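Long-range contacts in lectin (Trichosanthes anguina, PDB 4HR6), which binds galactosides through its beta-trefoil domains and is a nontoxic three-chain homologue of type II ribosome-inactivating proteins: residues D147-A152 against R169-A174; L189-S194 against K202-L207; A234-R239 against I248-H253. All blocks are in the same frame, centred on the assembly; numbering follows the deposited sequence.

All three contacts lie in the second ricin-type beta-trefoil domain and follow one another along the chain, each closing before the next opens. The centres of contacts 1 and 2 are about 14 Å apart, as are those of contacts 2 and 3; contacts 1 and 3 are about 18 Å apart between centres and do not touch. Contact 2 is therefore the middle piece. Toward contact 1 it packs Ile206 CD1 on Ala152 CB at 3.6 Å and Val191 on Trp173. Toward contact 3 it shares a sheet, since strands 201-208 and 247-250 are neighbours and Lys202 O lies 2.9 Å from Leu249 N. Of the three, only contact 3 holds residues of a galactoside pocket, one of two in the chain.

Contact 1: residues D147-A152 against R169-A174; sequences DMCLEA and REQSWA
The carbonyl oxygen of Leu150 receives two donors. Trp173 NE1 reaches it at 3.1 Å with an N-H...O angle of 165°; the oxygen lies in the indole plane, while the nitrogen stands well above the Leu150 carbonyl plane. A water also donates to Leu150 O and, through its other hydrogen, to Gln171 O, 2.6 Å from the water oxygen. The far end of the same indole, CH2, packs on Ala152 CB at 3.8 Å.

Two residues on from Leu150, Ala152 N gives an almost straight bond to Glu170 O, 3.0 Å long, which ties the strand to the 3-10 turn 169-171. Beside it the Gln171 side chain, extended beyond CG, brings NE2 to the anti lone pair of Glu151 OE1 at 3.0 Å. An N-H...O angle of 139° makes this bond clearly bent. NE2 is also bonded to Glu163 O, and Glu151 OE1 forms a salt bridge with Lys168. Glu151 CG and Glu170 CB touch at 3.7 Å.

The touching parts run 104° apart, so this is no strand pairing: strand 148-153 pairs with 158-163, to whose end the Cys149-Cys164 disulfide joins it, while Trp173 is backbone-bonded to strand 138-143 and packs with Ala152 against Ile206 of strand 201-208.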
loop_
_atom_site.group_PDB
_atom_site.type_symbol
_atom_site.label_atom_id
_atom_site.label_comp_id
_atom_site.label_asym_id
_atom_site.label_seq_id
_atom_site.Cartn_x
_atom_site.Cartn_y
_atom_site.Cartn_z
ATOM N N ASP C 147 -16.543 -7.961 -0.689
ATOM C CA ASP C 147 -16.483 -6.657 -1.356
ATOM C C ASP C 147 -17.463 -5.626 -0.832
ATOM O O ASP C 147 -17.945 -4.766 -1.584
ATOM C CB ASP C 147 -16.673 -6.837 -2.854
ATOM C CG ASP C 147 -15.748 -7.858 -3.403
ATOM O OD1 ASP C 147 -14.528 -7.598 -3.352
ATOM O OD2 ASP C 147 -16.232 -8.919 -3.828
ATOM N N MET C 148 -17.713 -5.679 0.468
ATOM C CA MET C 148 -18.581 -4.701 1.108
ATOM C C MET C 148 -17.769 -3.588 1.756
ATOM O O MET C 148 -16.612 -3.797 2.110
ATOM C CB MET C 148 -19.460 -5.405 2.116
ATOM C CG MET C 148 -20.487 -6.277 1.425
ATOM S SD MET C 148 -21.606 -7.048 2.585
ATOM C CE MET C 148 -22.780 -5.718 2.841
ATOM N N CYS C 149 -18.392 -2.416 1.892
ATOM C CA CYS C 149 -17.746 -1.179 2.336
ATOM C C CYS C 149 -18.139 -0.801 3.775
ATOM O O CYS C 149 -19.317 -0.891 4.140
ATOM C CB CYS C 149 -18.169 -0.025 1.428
ATOM S SG CYS C 149 -17.358 0.100 -0.195
ATOM N N LEU C 150 -17.166 -0.351 4.574
ATOM C CA LEU C 150 -17.445 0.224 5.894
ATOM C C LEU C 150 -18.298 1.465 5.762
ATOM O O LEU C 150 -17.961 2.389 5.024
ATOM C CB LEU C 150 -16.174 0.639 6.633
ATOM C CG LEU C 150 -15.461 -0.341 7.551
ATOM C CD1 LEU C 150 -14.406 0.454 8.302
ATOM C CD2 LEU C 150 -16.383 -1.035 8.536
ATOM N N GLU C 151 -19.407 1.484 6.499
ATOM C CA GLU C 151 -20.292 2.635 6.507
ATOM C C GLU C 151 -20.477 3.216 7.927
ATOM O O GLU C 151 -20.574 2.480 8.921
ATOM C CB GLU C 151 -21.635 2.258 5.898
ATOM C CG GLU C 151 -22.468 3.463 5.505
ATOM C CD GLU C 151 -23.718 3.071 4.761
ATOM O OE1 GLU C 151 -23.597 2.582 3.622
ATOM O OE2 GLU C 151 -24.818 3.242 5.320
ATOM N N ALA C 152 -20.483 4.541 7.999
ATOM C CA ALA C 152 -20.824 5.257 9.224
ATOM C C ALA C 152 -22.350 5.311 9.291
ATOM O O ALA C 152 -22.983 5.979 8.462
ATOM C CB ALA C 152 -20.245 6.669 9.213
ATOM N N ARG C 169 -21.668 9.346 0.887
ATOM C CA ARG C 169 -20.874 10.172 1.796
ATOM C C ARG C 169 -20.484 9.415 3.051
ATOM O O ARG C 169 -19.394 9.603 3.571
ATOM C CB ARG C 169 -21.643 11.451 2.162
ATOM C CG ARG C 169 -21.962 12.358 0.975
ATOM C CD ARG C 169 -20.929 13.462 0.779
ATOM N NE ARG C 169 -19.552 12.973 0.881
ATOM C CZ ARG C 169 -18.478 13.753 1.012
ATOM N NH1 ARG C 169 -18.594 15.079 1.031
ATOM N NH2 ARG C 169 -17.273 13.202 1.111
ATOM N N GLU C 170 -21.361 8.527 3.494
ATOM C CA GLU C 170 -21.172 7.785 4.745
ATOM C C GLU C 170 -20.120 6.691 4.622
ATOM O O GLU C 170 -19.706 6.117 5.626
ATOM C CB GLU C 170 -22.489 7.124 5.190
ATOM C CG GLU C 170 -23.610 8.076 5.602
ATOM C CD GLU C 170 -24.302 8.750 4.432
ATOM O OE1 GLU C 170 -24.375 8.153 3.339
ATOM O OE2 GLU C 170 -24.776 9.890 4.606
ATOM N N GLN C 171 -19.740 6.378 3.384
ATOM C CA GLN C 171 -18.751 5.345 3.076
ATOM C C GLN C 171 -17.351 5.923 2.824
ATOM O O GLN C 171 -16.432 5.185 2.468
ATOM C CB GLN C 171 -19.230 4.513 1.875
ATOM C CG GLN C 171 -20.488 3.706 2.194
ATOM C CD GLN C 171 -20.823 2.647 1.160
ATOM O OE1 GLN C 171 -20.352 2.701 0.025
ATOM N NE2 GLN C 171 -21.656 1.674 1.550
ATOM N N SER C 172 -17.188 7.228 3.044
ATOM C CA SER C 172 -15.923 7.907 2.795
ATOM C C SER C 172 -15.210 8.256 4.100
ATOM O O SER C 172 -15.788 8.888 5.007
ATOM C CB SER C 172 -16.143 9.148 1.932
ATOM O OG SER C 172 -14.939 9.886 1.799
ATOM N N TRP C 173 -13.953 7.825 4.178
ATOM C CA TRP C 173 -13.130 7.924 5.379
ATOM C C TRP C 173 -11.859 8.695 5.089
ATOM O O TRP C 173 -11.334 8.676 3.958
ATOM C CB TRP C 173 -12.788 6.530 5.882
ATOM C CG TRP C 173 -14.014 5.720 6.150
ATOM C CD1 TRP C 173 -14.637 4.867 5.296
ATOM C CD2 TRP C 173 -14.790 5.727 7.350
ATOM N NE1 TRP C 173 -15.750 4.320 5.892
ATOM C CE2 TRP C 173 -15.869 4.836 7.157
ATOM C CE3 TRP C 173 -14.680 6.400 8.573
ATOM C CZ2 TRP C 173 -16.831 4.598 8.145
ATOM C CZ3 TRP C 173 -15.629 6.158 9.558
ATOM C CH2 TRP C 173 -16.694 5.267 9.336
ATOM N N ALA C 174 -11.362 9.378 6.113
ATOM C CA ALA C 174 -10.165 10.172 5.994
ATOM C C ALA C 174 -9.124 9.624 6.944
ATOM O O ALA C 174 -9.358 9.545 8.153
ATOM C CB ALA C 174 -10.465 11.620 6.302
HETATM O O HOH W 1 -16.013 2.681 2.948
#

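Contact 2: residues L189-S194 against K202-L207; sequences LCVTAS and KVITIL
Ile204 meets three consecutive residues of the facing strand, Val191, Thr192 and Ala193, in an antiparallel pairing within the second beta-trefoil domain. Its CB lies 4.1 Å from Thr192 O. From there CG2, anti to the backbone N (chi1, which places CG1, is -48°), runs obliquely against Val191 CG1 at 3.4 Å, tighter than ordinary carbon contact. The other branch passes through CG1 to CD1, which ends on Ala193 CB at 3.8 Å. Ile204, Val191, Ala193 and Ile206 share one face of the sheet, and this face is buried: Met159 of strand 158-163 touches both Val191 and Ile204, and Leu249 of strand 247-250 touches Ala193 and Ile204.

The opposite face carries Cys190, Thr192, Thr205 and Leu207. Here Thr192 and Leu207 cross at about a right angle, Thr192 CG2 meeting Leu207 CD1 at 3.9 Å. The hydroxyl of Thr192 turns back on its own strand and donates to Cys190 O at 2.8 Å, from above the carbonyl plane, while Leu207 N donates to the same oxygen within that plane. Two donors therefore grip Cys190 O from different directions, and Thr192 OG1 has a further partner in Gln215 NE2. The Cys190-Cys209 disulfide links strand 189-194 to the residue just after strand 201-208.

Register is set by hydrogen-bonded pairs at Thr192 with Thr205 and Cys190 with Leu207, the strand axes being 149° apart. In the second pair Cys190 N points nearly straight down the carbonyl bond of Leu207, 2.7 Å from its O.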
loop_
_atom_site.group_PDB
_atom_site.type_symbol
_atom_site.label_atom_id
_atom_site.label_comp_id
_atom_site.label_asym_id
_atom_site.label_seq_id
_atom_site.Cartn_x
_atom_site.Cartn_y
_atom_site.Cartn_z
ATOM N N LEU C 189 -14.824 13.215 14.539
ATOM C CA LEU C 189 -15.249 11.836 14.802
ATOM C C LEU C 189 -14.244 10.762 14.346
ATOM O O LEU C 189 -13.847 10.719 13.187
ATOM C CB LEU C 189 -16.586 11.594 14.099
ATOM C CG LEU C 189 -17.761 12.472 14.543
ATOM C CD1 LEU C 189 -18.996 12.177 13.708
ATOM C CD2 LEU C 189 -18.049 12.254 16.021
ATOM N N CYS C 190 -13.882 9.865 15.256
ATOM C CA CYS C 190 -12.831 8.892 15.029
ATOM C C CYS C 190 -13.351 7.481 15.184
ATOM O O CYS C 190 -14.169 7.213 16.054
ATOM C CB CYS C 190 -11.712 9.096 16.047
ATOM S SG CYS C 190 -10.444 10.297 15.594
ATOM N N VAL C 191 -12.854 6.571 14.351
ATOM C CA VAL C 191 -13.089 5.149 14.531
ATOM C C VAL C 191 -12.387 4.745 15.814
ATOM O O VAL C 191 -11.209 5.017 15.981
ATOM C CB VAL C 191 -12.552 4.331 13.334
ATOM C CG1 VAL C 191 -12.564 2.846 13.631
ATOM C CG2 VAL C 191 -13.362 4.638 12.082
ATOM N N THR C 192 -13.118 4.090 16.716
ATOM C CA THR C 192 -12.647 3.860 18.092
ATOM C C THR C 192 -13.059 2.498 18.594
ATOM O O THR C 192 -14.171 2.070 18.347
ATOM C CB THR C 192 -13.265 4.876 19.072
ATOM O OG1 THR C 192 -13.194 6.204 18.532
ATOM C CG2 THR C 192 -12.552 4.812 20.427
ATOM N N ALA C 193 -12.166 1.830 19.303
ATOM C CA ALA C 193 -12.480 0.570 19.949
ATOM C C ALA C 193 -13.080 0.791 21.369
ATOM O O ALA C 193 -12.391 1.289 22.266
ATOM C CB ALA C 193 -11.229 -0.283 20.033
ATOM N N SER C 194 -14.349 0.405 21.551
ATOM C CA SER C 194 -15.067 0.496 22.849
ATOM C C SER C 194 -14.602 -0.517 23.890
ATOM O O SER C 194 -13.849 -1.436 23.584
ATOM C CB SER C 194 -16.569 0.267 22.641
ATOM O OG SER C 194 -17.147 1.333 21.921
ATOM N N LYS C 202 -13.539 -6.406 21.994
ATOM C CA LYS C 202 -14.009 -5.022 21.948
ATOM C C LYS C 202 -14.661 -4.696 20.612
ATOM O O LYS C 202 -14.276 -5.246 19.578
ATOM C CB LYS C 202 -12.861 -4.067 22.246
ATOM C CG LYS C 202 -12.300 -4.243 23.655
ATOM C CD LYS C 202 -10.838 -3.830 23.768
ATOM C CE LYS C 202 -10.682 -2.324 23.908
ATOM N NZ LYS C 202 -10.956 -1.856 25.296
ATOM N N VAL C 203 -15.658 -3.815 20.646
ATOM C CA VAL C 203 -16.456 -3.483 19.482
ATOM C C VAL C 203 -16.069 -2.093 18.989
ATOM O O VAL C 203 -15.831 -1.180 19.792
ATOM C CB VAL C 203 -17.973 -3.544 19.792
ATOM C CG1 VAL C 203 -18.794 -2.821 18.740
ATOM C CG2 VAL C 203 -18.440 -4.995 19.899
ATOM N N ILE C 204 -16.011 -1.943 17.663
ATOM C CA ILE C 204 -15.539 -0.717 17.046
ATOM C C ILE C 204 -16.721 0.163 16.719
ATOM O O ILE C 204 -17.697 -0.288 16.121
ATOM C CB ILE C 204 -14.770 -0.971 15.719
ATOM C CG1 ILE C 204 -13.722 -2.080 15.864
ATOM C CG2 ILE C 204 -14.117 0.327 15.232
ATOM C CD1 ILE C 204 -12.663 -1.812 16.899
ATOM N N THR C 205 -16.611 1.433 17.067
ATOM C CA THR C 205 -17.700 2.375 16.866
ATOM C C THR C 205 -17.064 3.720 16.553
ATOM O O THR C 205 -15.849 3.813 16.439
ATOM C CB THR C 205 -18.624 2.416 18.132
ATOM O OG1 THR C 205 -19.801 3.189 17.874
ATOM C CG2 THR C 205 -17.889 3.005 19.355
ATOM N N ILE C 206 -17.880 4.753 16.417
ATOM C CA ILE C 206 -17.417 6.104 16.141
ATOM C C ILE C 206 -17.618 6.997 17.358
ATOM O O ILE C 206 -18.763 7.209 17.780
ATOM C CB ILE C 206 -18.212 6.711 14.971
ATOM C CG1 ILE C 206 -18.195 5.752 13.769
ATOM C CG2 ILE C 206 -17.667 8.090 14.608
ATOM C CD1 ILE C 206 -18.996 6.244 12.583
ATOM N N LEU C 207 -16.523 7.527 17.913
ATOM C CA LEU C 207 -16.592 8.490 19.031
ATOM C C LEU C 207 -15.808 9.752 18.709
ATOM O O LEU C 207 -15.135 9.824 17.682
ATOM C CB LEU C 207 -16.063 7.870 20.326
ATOM C CG LEU C 207 -16.752 6.564 20.751
ATOM C CD1 LEU C 207 -15.994 5.872 21.871
ATOM C CD2 LEU C 207 -18.199 6.814 21.152
#

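Contact 3: residues A234-R239 against I248-H253; sequences AMDVAR and ILHRPH. With AMG (methyl alpha-D-galactopyranoside), chain E.
Asp236 and His253 meet at the sugar: O3 of methyl alpha-D-galactopyranoside donates to Asp236 OD1 at 2.6 Å and accepts from His253 NE2 at 2.8 Å. This is the galactoside site of a beta-trefoil lectin domain, built on the hairpin of strands 234-237 and 247-250. The second carboxylate oxygen, Asp236 OD2, accepts from O4 at 3.1 Å, so the carboxylate takes two neighbouring hydroxyls. Arg239 N, on the other hand, donates to O4 at 3.0 Å, with an N-H...O angle of 161°; this bond needs only the backbone of Arg239. Holding O4 from two different directions, as donor to Asp236 OD2 and acceptor from Arg239 N, is consistent with selection for galactose, whose O4 is axial. Asn257 ND2 and Asp199 OD2 also hydrogen-bond to the sugar, and Gln258 NE2 is a second-shell partner of Asp236 OD1.

Next comes the imidazole of His250, which turns one face to C3 and C4 of the sugar; NE2 is 3.6 Å from C4. Its rotation is fixed at the other nitrogen, since ND1 donates to Arg251 O at 2.7 Å, in plane and on a lone pair. Asp236 CG is anti to the backbone N (chi1 172°), on the same sheet face as His250, and OD1 comes 3.3 Å from His250 CB.

Behind the pocket the strands are joined by backbone bonds: Ala234 and His250 exchange two, and Ile248 N donates to Asp236 O. Met235 and Leu249 form the non-hydrogen-bonded pair between them, on the other face, where Leu249 CD1 ends 3.8 Å from the carbonyl carbon of Ala234.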
loop_
_atom_site.group_PDB
_atom_site.type_symbol
_atom_site.label_atom_id
_atom_site.label_comp_id
_atom_site.label_asym_id
_atom_site.label_seq_id
_atom_site.Cartn_x
_atom_site.Cartn_y
_atom_site.Cartn_z
ATOM N N ALA C 234 -6.278 -6.856 15.376
ATOM C CA ALA C 234 -6.787 -6.489 14.052
ATOM C C ALA C 234 -8.294 -6.289 14.028
ATOM O O ALA C 234 -9.043 -6.992 14.692
ATOM C CB ALA C 234 -6.435 -7.582 13.068
ATOM N N MET C 235 -8.724 -5.341 13.214
ATOM C CA MET C 235 -10.116 -5.137 12.891
ATOM C C MET C 235 -10.643 -6.410 12.211
ATOM O O MET C 235 -9.935 -7.062 11.437
ATOM C CB MET C 235 -10.236 -3.913 11.988
ATOM C CG MET C 235 -11.595 -3.265 11.978
ATOM S SD MET C 235 -11.612 -1.632 11.219
ATOM C CE MET C 235 -10.575 -0.715 12.339
ATOM N N ASP C 236 -11.881 -6.778 12.535
ATOM C CA ASP C 236 -12.363 -8.141 12.313
ATOM C C ASP C 236 -13.886 -8.132 12.229
ATOM O O ASP C 236 -14.562 -7.590 13.110
ATOM C CB ASP C 236 -11.859 -9.044 13.454
ATOM C CG ASP C 236 -12.458 -10.456 13.433
ATOM O OD1 ASP C 236 -11.762 -11.429 13.815
ATOM O OD2 ASP C 236 -13.625 -10.594 13.057
ATOM N N VAL C 237 -14.406 -8.721 11.156
ATOM C CA VAL C 237 -15.834 -8.889 10.954
ATOM C C VAL C 237 -16.266 -10.126 11.738
ATOM O O VAL C 237 -15.853 -11.249 11.423
ATOM C CB VAL C 237 -16.206 -9.048 9.461
ATOM C CG1 VAL C 237 -17.724 -9.091 9.287
ATOM C CG2 VAL C 237 -15.623 -7.908 8.631
ATOM N N ALA C 238 -17.078 -9.905 12.774
ATOM C CA ALA C 238 -17.454 -10.952 13.735
ATOM C C ALA C 238 -18.076 -12.160 13.051
ATOM O O ALA C 238 -19.052 -12.012 12.305
ATOM C CB ALA C 238 -18.424 -10.384 14.764
ATOM N N ARG C 239 -17.490 -13.336 13.291
ATOM C CA ARG C 239 -18.008 -14.624 12.795
ATOM C C ARG C 239 -18.018 -14.735 11.270
ATOM O O ARG C 239 -18.749 -15.551 10.718
ATOM N N ILE C 248 -15.305 -5.973 15.348
ATOM C CA ILE C 248 -14.609 -6.119 16.611
ATOM C C ILE C 248 -13.089 -6.048 16.427
ATOM O O ILE C 248 -12.596 -6.063 15.300
ATOM C CB ILE C 248 -14.977 -7.455 17.300
ATOM C CG1 ILE C 248 -14.451 -8.654 16.508
ATOM C CG2 ILE C 248 -16.488 -7.550 17.489
ATOM C CD1 ILE C 248 -14.647 -9.990 17.194
ATOM N N LEU C 249 -12.377 -6.003 17.554
ATOM C CA LEU C 249 -10.924 -5.969 17.608
ATOM C C LEU C 249 -10.420 -7.294 18.151
ATOM O O LEU C 249 -10.592 -7.597 19.322
ATOM C CB LEU C 249 -10.471 -4.821 18.511
ATOM C CG LEU C 249 -8.980 -4.480 18.544
ATOM C CD1 LEU C 249 -8.462 -4.128 17.158
ATOM C CD2 LEU C 249 -8.757 -3.313 19.489
ATOM N N HIS C 250 -9.776 -8.074 17.295
ATOM C CA HIS C 250 -9.533 -9.480 17.562
ATOM C C HIS C 250 -8.057 -9.826 17.465
ATOM O O HIS C 250 -7.266 -9.058 16.941
ATOM C CB HIS C 250 -10.338 -10.298 16.545
ATOM C CG HIS C 250 -10.463 -11.747 16.886
ATOM N ND1 HIS C 250 -9.540 -12.688 16.483
ATOM C CD2 HIS C 250 -11.410 -12.421 17.576
ATOM C CE1 HIS C 250 -9.911 -13.880 16.916
ATOM N NE2 HIS C 250 -11.042 -13.745 17.582
ATOM N N ARG C 251 -7.696 -10.986 17.997
ATOM C CA ARG C 251 -6.389 -11.586 17.766
ATOM C C ARG C 251 -6.148 -11.728 16.253
ATOM O O ARG C 251 -7.043 -12.171 15.532
ATOM C CB ARG C 251 -6.352 -12.965 18.427
ATOM C CG ARG C 251 -4.983 -13.607 18.527
ATOM C CD ARG C 251 -5.076 -15.004 19.130
ATOM N NE ARG C 251 -3.816 -15.394 19.766
ATOM C CZ ARG C 251 -3.483 -15.143 21.036
ATOM N NH1 ARG C 251 -4.313 -14.507 21.860
ATOM N NH2 ARG C 251 -2.300 -15.539 21.491
ATOM N N PRO C 252 -4.944 -11.364 15.766
ATOM C CA PRO C 252 -4.679 -11.454 14.324
ATOM C C PRO C 252 -4.485 -12.884 13.832
ATOM O O PRO C 252 -3.710 -13.643 14.415
ATOM C CB PRO C 252 -3.376 -10.658 14.151
ATOM C CG PRO C 252 -3.145 -9.957 15.448
ATOM C CD PRO C 252 -3.781 -10.820 16.486
ATOM N N HIS C 253 -5.204 -13.259 12.781
ATOM C CA HIS C 253 -4.995 -14.574 12.144
ATOM C C HIS C 253 -4.945 -14.521 10.610
ATOM O O HIS C 253 -4.666 -15.533 9.970
ATOM C CB HIS C 253 -6.031 -15.618 12.626
ATOM C CG HIS C 253 -7.454 -15.158 12.536
ATOM N ND1 HIS C 253 -8.014 -14.683 11.370
ATOM C CD2 HIS C 253 -8.437 -15.114 13.466
ATOM C CE1 HIS C 253 -9.277 -14.360 11.583
ATOM N NE2 HIS C 253 -9.561 -14.617 12.847
HETATM C C1 AMG E . -14.444 -16.698 14.867
HETATM C C2 AMG E . -13.670 -15.928 13.795
HETATM C C3 AMG E . -12.878 -14.770 14.413
HETATM C C4 AMG E . -13.806 -13.892 15.243
HETATM C C5 AMG E . -14.625 -14.745 16.225
HETATM C C6 AMG E . -15.667 -13.933 16.989
HETATM C C7 AMG E . -13.975 -18.603 16.219
HETATM O O1 AMG E . -13.542 -17.312 15.799
HETATM O O2 AMG E . -12.805 -16.842 13.117
HETATM O O3 AMG E . -12.244 -13.968 13.405
HETATM O O4 AMG E . -14.660 -13.154 14.359
HETATM O O5 AMG E . -15.313 -15.791 15.537
HETATM O O6 AMG E . -16.022 -14.653 18.178
#